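PDB 5HQH: Lmo2119 protein from Listeria monocytogenes serovar 1/2a, which is of unknown function, its crystallised fragment being a YbbR-like domain cut from a longer protein that carries a signal sequence. Local coordinates for residues A[36-41]-A[83-88]; A[55-60]-A[75-80]. All blocks are in the same frame, centred on the assembly; numbering follows the deposited sequence.

Contact 1. Residues A[36-41]-A[83-88]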
loop_
_atom_site.group_PDB
_atom_site.type_symbol
_atom_site.label_atom_id
_atom_site.label_comp_id
_atom_site.label_asym_id
_atom_site.label_seq_id
_atom_site.Cartn_x
_atom_site.Cartn_y
_atom_site.Cartn_z
ATOM N N VAL A 36 6.824 -2.973 2.027
ATOM C CA VAL A 36 6.794 -3.775 0.824
ATOM C C VAL A 36 7.888 -3.329 -0.130
ATOM O O VAL A 36 8.588 -2.313 0.091
ATOM C CB VAL A 36 5.408 -3.707 0.136
ATOM C CG1 VAL A 36 4.357 -4.255 1.053
ATOM C CG2 VAL A 36 5.067 -2.274 -0.267
ATOM N N THR A 37 8.024 -4.062 -1.218
ATOM C CA THR A 37 8.969 -3.702 -2.268
ATOM C C THR A 37 8.217 -3.143 -3.468
ATOM O O THR A 37 7.278 -3.762 -3.960
ATOM C CB THR A 37 9.783 -4.935 -2.718
ATOM O OG1 THR A 37 10.453 -5.487 -1.584
ATOM C CG2 THR A 37 10.787 -4.605 -3.785
ATOM N N VAL A 38 8.650 -1.987 -3.975
ATOM C CA VAL A 38 7.981 -1.356 -5.108
ATOM C C VAL A 38 8.904 -1.277 -6.288
ATOM O O VAL A 38 10.067 -0.896 -6.132
ATOM C CB VAL A 38 7.517 0.087 -4.750
ATOM C CG1 VAL A 38 6.875 0.779 -5.940
ATOM C CG2 VAL A 38 6.516 0.037 -3.611
ATOM N N THR A 39 8.426 -1.688 -7.462
ATOM C CA THR A 39 9.203 -1.583 -8.683
ATOM C C THR A 39 8.591 -0.495 -9.564
ATOM O O THR A 39 7.385 -0.486 -9.802
ATOM C CB THR A 39 9.210 -2.909 -9.470
ATOM O OG1 THR A 39 9.728 -3.936 -8.641
ATOM C CG2 THR A 39 10.060 -2.792 -10.721
ATOM N N LEU A 40 9.440 0.429 -10.003
ATOM C CA LEU A 40 9.058 1.577 -10.843
ATOM C C LEU A 40 9.792 1.502 -12.155
ATOM O O LEU A 40 10.985 1.241 -12.135
ATOM C CB LEU A 40 9.507 2.882 -10.190
ATOM C CG LEU A 40 8.981 3.188 -8.800
ATOM C CD1 LEU A 40 9.565 4.506 -8.311
ATOM C CD2 LEU A 40 7.474 3.229 -8.811
ATOM N N SER A 41 9.106 1.776 -13.265
ATOM C CA SER A 41 9.785 1.862 -14.564
ATOM C C SER A 41 9.188 3.003 -15.376
ATOM O O SER A 41 7.994 3.304 -15.271
ATOM C CB SER A 41 9.718 0.547 -15.309
ATOM O OG SER A 41 8.420 0.270 -15.716
ATOM N N LEU A 83 4.885 6.605 -14.994
ATOM C CA LEU A 83 5.511 5.388 -14.431
ATOM C C LEU A 83 4.634 4.149 -14.434
ATOM O O LEU A 83 3.403 4.234 -14.311
ATOM C CB LEU A 83 5.935 5.630 -12.982
ATOM C CG LEU A 83 6.964 6.728 -12.786
ATOM C CD1 LEU A 83 7.347 6.848 -11.323
ATOM C CD2 LEU A 83 8.221 6.498 -13.632
ATOM N N LYS A 84 5.268 2.997 -14.636
ATOM C CA LYS A 84 4.606 1.688 -14.456
ATOM C C LYS A 84 5.046 1.282 -13.052
ATOM O O LYS A 84 6.224 1.398 -12.718
ATOM C CB LYS A 84 5.065 0.645 -15.466
ATOM C CG LYS A 84 4.596 0.854 -16.904
ATOM C CD LYS A 84 5.066 -0.284 -17.820
ATOM C CE LYS A 84 4.885 0.051 -19.297
ATOM N NZ LYS A 84 5.251 -1.093 -20.182
ATOM N N VAL A 85 4.109 0.832 -12.231
ATOM C CA VAL A 85 4.411 0.501 -10.848
ATOM C C VAL A 85 3.826 -0.839 -10.450
ATOM O O VAL A 85 2.689 -1.158 -10.822
ATOM C CB VAL A 85 3.835 1.584 -9.879
ATOM C CG1 VAL A 85 4.258 1.314 -8.458
ATOM C CG2 VAL A 85 4.268 2.985 -10.308
ATOM N N LYS A 86 4.599 -1.627 -9.705
ATOM C CA LYS A 86 4.041 -2.874 -9.129
ATOM C C LYS A 86 4.577 -3.014 -7.720
ATOM O O LYS A 86 5.648 -2.502 -7.376
ATOM C CB LYS A 86 4.265 -4.153 -9.930
ATOM C CG LYS A 86 5.710 -4.428 -10.219
ATOM C CD LYS A 86 5.884 -5.782 -10.892
ATOM C CE LYS A 86 7.309 -5.910 -11.383
ATOM N NZ LYS A 86 7.645 -7.307 -11.792
ATOM N N VAL A 87 3.813 -3.708 -6.902
ATOM C CA VAL A 87 4.097 -3.826 -5.498
ATOM C C VAL A 87 4.214 -5.309 -5.170
ATOM O O VAL A 87 3.410 -6.135 -5.671
ATOM C CB VAL A 87 2.941 -3.216 -4.689
ATOM C CG1 VAL A 87 3.211 -3.279 -3.207
ATOM C CG2 VAL A 87 2.662 -1.776 -5.117
ATOM N N ASN A 88 5.187 -5.653 -4.333
ATOM C CA ASN A 88 5.407 -7.042 -3.906
ATOM C C ASN A 88 5.448 -7.091 -2.381
ATOM O O ASN A 88 6.370 -6.492 -1.788
ATOM C CB ASN A 88 6.740 -7.540 -4.459
ATOM C CG ASN A 88 7.095 -8.933 -3.985
ATOM O OD1 ASN A 88 6.230 -9.667 -3.552
ATOM N ND2 ASN A 88 8.369 -9.254 -4.004
HETATM O O HOH W 1 7.443 -1.316 -12.931
#
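Leu-40 and Val-85 run alongside each other in the same direction, and Leu-40 CD2 reaches Val-85 CG2 at 3.5 Å, the tightest apolar touch between strands 36-41 and 84-88. CG of Leu-40 is anti to the carbonyl carbon (chi1 -58°), and of its two methyls CD2 is the one that meets the neighbouring strand. Val-85 uses both branches: CG2 takes Leu-40, while CG1, anti to its own backbone N, also meets Val-38 CG1 at 3.7 Å. At the end of the pairing Val-36 points its CB toward strand 84-88, and its CG2 touches Val-87 CG1 at 3.6 Å; both valine pairs cross obliquely. Val-38, Leu-40, Val-85 and Val-87 share one face, with Val-38/Val-87 and Leu-40/Val-85 as non-hydrogen-bonded positions. Phe-56, Leu-74 and Val-76 pack against this side, and helix 44-53 covers its end at Leu-40 and Leu-83.

The other face carries polar side chains, yet Thr-39 and Lys-86 touch mostly through carbon: Lys-86 CG, set between its backbone N and carbonyl carbon (chi1 56°), approaches Thr-39 CB at 3.9 Å, and the extended chain keeps CE near the same carbon. Ser-41 OG sits 3.4 Å from Lys-84 CB, and one water donates to Lys-84 O while bonding weakly to Ser-41 OG.

Six backbone hydrogen bonds join Thr-37/Asn-88, Thr-39/Lys-86 and Ser-41/Lys-84 in reciprocal antiparallel pairs, with Asn-88 N to Thr-37 O at 2.8 Å. Strand 35-42 also pairs antiparallel with strand 9-21, placing it between that strand and 84-98. Backbone bonding thus fixes the register, methyls of branched side chains pack on the face turned to Phe-56 and Val-76, and on the other face lysine methylenes lie against hydroxyl-bearing side chains.

Contact 2. Residues A[55-60]-A[75-80]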
loop_
_atom_site.group_PDB
_atom_site.type_symbol
_atom_site.label_atom_id
_atom_site.label_comp_id
_atom_site.label_asym_id
_atom_site.label_seq_id
_atom_site.Cartn_x
_atom_site.Cartn_y
_atom_site.Cartn_z
ATOM N N ASP A 55 7.946 9.968 -2.764
ATOM C CA ASP A 55 6.731 10.725 -2.472
ATOM C C ASP A 55 5.446 10.059 -2.968
ATOM O O ASP A 55 4.342 10.613 -2.806
ATOM C CB ASP A 55 6.855 12.203 -2.896
ATOM C CG ASP A 55 7.201 12.402 -4.345
ATOM O OD1 ASP A 55 7.671 11.480 -5.045
ATOM O OD2 ASP A 55 7.063 13.541 -4.802
ATOM N N PHE A 56 5.580 8.877 -3.555
ATOM C CA PHE A 56 4.401 8.053 -3.886
ATOM C C PHE A 56 3.964 7.368 -2.604
ATOM O O PHE A 56 4.722 7.290 -1.628
ATOM C CB PHE A 56 4.706 7.041 -4.960
ATOM C CG PHE A 56 5.911 6.172 -4.667
ATOM C CD1 PHE A 56 5.761 4.985 -3.967
ATOM C CD2 PHE A 56 7.201 6.535 -5.074
ATOM C CE1 PHE A 56 6.862 4.211 -3.657
ATOM C CE2 PHE A 56 8.292 5.767 -4.764
ATOM C CZ PHE A 56 8.118 4.572 -4.066
ATOM N N THR A 57 2.731 6.880 -2.608
ATOM C CA THR A 57 2.108 6.292 -1.419
ATOM C C THR A 57 1.509 4.959 -1.740
ATOM O O THR A 57 0.642 4.885 -2.595
ATOM C CB THR A 57 0.977 7.206 -0.930
ATOM O OG1 THR A 57 1.517 8.522 -0.656
ATOM C CG2 THR A 57 0.294 6.636 0.286
ATOM N N VAL A 58 1.984 3.890 -1.075
ATOM C CA VAL A 58 1.405 2.557 -1.200
ATOM C C VAL A 58 0.378 2.422 -0.086
ATOM O O VAL A 58 0.654 2.803 1.048
ATOM C CB VAL A 58 2.459 1.450 -1.041
ATOM C CG1 VAL A 58 1.814 0.078 -1.183
ATOM C CG2 VAL A 58 3.567 1.625 -2.065
ATOM N N TYR A 59 -0.810 1.939 -0.435
ATOM C CA TYR A 59 -1.876 1.848 0.539
ATOM C C TYR A 59 -2.796 0.657 0.353
ATOM O O TYR A 59 -2.997 0.155 -0.751
ATOM C CB TYR A 59 -2.705 3.129 0.544
ATOM C CG TYR A 59 -3.470 3.466 -0.737
ATOM C CD1 TYR A 59 -2.817 4.051 -1.809
ATOM C CD2 TYR A 59 -4.855 3.293 -0.838
ATOM C CE1 TYR A 59 -3.489 4.392 -2.954
ATOM C CE2 TYR A 59 -5.534 3.656 -2.000
ATOM C CZ TYR A 59 -4.845 4.229 -3.041
ATOM O OH TYR A 59 -5.542 4.618 -4.174
ATOM N N ALA A 60 -3.382 0.255 1.484
ATOM C CA ALA A 60 -4.466 -0.720 1.546
ATOM C C ALA A 60 -5.703 0.093 1.931
ATOM O O ALA A 60 -5.770 0.652 3.025
ATOM C CB ALA A 60 -4.195 -1.827 2.578
ATOM N N GLN A 75 -2.529 -0.598 -3.462
ATOM C CA GLN A 75 -2.630 0.443 -4.494
ATOM C C GLN A 75 -1.497 1.439 -4.340
ATOM O O GLN A 75 -0.863 1.502 -3.287
ATOM C CB GLN A 75 -3.974 1.128 -4.384
ATOM C CG GLN A 75 -5.160 0.224 -4.675
ATOM C CD GLN A 75 -6.465 0.936 -4.482
ATOM O OE1 GLN A 75 -7.159 0.769 -3.455
ATOM N NE2 GLN A 75 -6.794 1.793 -5.412
ATOM N N VAL A 76 -1.308 2.266 -5.369
ATOM C CA VAL A 76 -0.285 3.310 -5.352
ATOM C C VAL A 76 -0.900 4.607 -5.854
ATOM O O VAL A 76 -1.611 4.646 -6.878
ATOM C CB VAL A 76 0.951 2.971 -6.186
ATOM C CG1 VAL A 76 2.032 4.038 -5.991
ATOM C CG2 VAL A 76 1.467 1.580 -5.866
ATOM N N LYS A 77 -0.673 5.689 -5.113
ATOM C CA LYS A 77 -1.137 7.021 -5.498
ATOM C C LYS A 77 -0.003 8.015 -5.294
ATOM O O LYS A 77 1.083 7.662 -4.852
ATOM C CB LYS A 77 -2.414 7.426 -4.751
ATOM C CG LYS A 77 -2.248 7.672 -3.256
ATOM C CD LYS A 77 -3.599 7.929 -2.594
ATOM C CE LYS A 77 -3.480 8.445 -1.159
ATOM N NZ LYS A 77 -3.050 9.885 -1.091
ATOM N N ASP A 78 -0.269 9.247 -5.656
ATOM C CA ASP A 78 0.722 10.335 -5.554
ATOM C C ASP A 78 1.975 9.993 -6.393
ATOM O O ASP A 78 3.111 10.242 -5.990
ATOM C CB ASP A 78 1.097 10.653 -4.101
ATOM C CG ASP A 78 -0.115 10.824 -3.194
ATOM O OD1 ASP A 78 -1.052 11.499 -3.618
ATOM O OD2 ASP A 78 -0.124 10.254 -2.091
ATOM N N VAL A 79 1.741 9.408 -7.563
ATOM C CA VAL A 79 2.817 8.879 -8.404
ATOM C C VAL A 79 2.600 9.374 -9.821
ATOM O O VAL A 79 1.478 9.481 -10.274
ATOM C CB VAL A 79 2.815 7.321 -8.324
ATOM C CG1 VAL A 79 1.539 6.712 -8.911
ATOM C CG2 VAL A 79 4.058 6.729 -8.971
ATOM N N SER A 80 3.692 9.724 -10.511
ATOM C CA SER A 80 3.608 10.215 -11.877
ATOM C C SER A 80 2.850 9.262 -12.787
ATOM O O SER A 80 3.037 8.055 -12.742
ATOM C CB SER A 80 5.001 10.387 -12.459
ATOM O OG SER A 80 4.944 10.709 -13.847
HETATM O O HOH W 2 5.938 9.902 -6.662
HETATM O O HOH W 3 3.888 12.921 -5.416
HETATM O O HOH W 4 -8.170 4.132 -4.669
#
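Val-76 is the apolar middle of this pairing: its CG1 comes to 4.2 Å from Phe-56 CB, and its CG2 lies 4.3 Å from Val-58 CG2, a loose contact. Val-79 adds its CB to Phe-56 CB at 3.9 Å. The Phe-56 ring turns from segment 75-80 to Val-38 and Leu-40, whereas Val-58 and Val-76 form the non-hydrogen-bonded pair of the antiparallel hairpin between strands 57-61 and 68-77. Backbone bonds in both directions flank it at Thr-57/Lys-77 and Tyr-59/Gln-75.

On the opposite face Tyr-59, with CG between its backbone N and carbonyl carbon (chi1 64°), leans across the partner strand. Gln-75 CB lies over one ring face in a CH-pi contact, 3.7 Å from the centroid, and the Lys-77 side chain crosses that of Tyr-59 at about a right angle, CG 3.5 Å from Tyr-59 CE1. A water bridges Tyr-59 OH and Gln-75 NE2.

At the outer end two waters donate to Asp-78 O; one also donates to Asp-55 OD1, the other only weakly to OD2. Thr-57 OG1 donates to the anti lone pair of Asp-78 OD2 at 2.8 Å, helping to fix the carboxylate where strand gives way to turn. In one of its two conformers Lys-77 NZ forms a salt bridge to that oxygen from the syn side at 3.1 Å, which probably favours a charged Asp-78.

How the contacts relate
Both segments of contact 2 fall between those of contact 1 in sequence, and the centres of the two contacts lie about 10 Å apart. Strands 68-77 and 84-98 follow each other in the chain and are neighbours in the same sheet. The apolar sides of the two contacts meet, consistent with a curled sheet. Val-76 CG2 touches Val-87 CG2 at 3.6 Å and Val-85 CG1 at 3.8 Å. From the partner strands, Val-38 CG2 meets Val-58 CG2 at 3.7 Å, while Leu-40 CD1 reaches Phe-56 CE2 at 4.0 Å. Valines and these two larger side chains therefore build one continuous apolar layer of the YbbR-like domain, partly exposed at Val-76, Val-85 and Val-87, with the lysine-bearing faces turned outward.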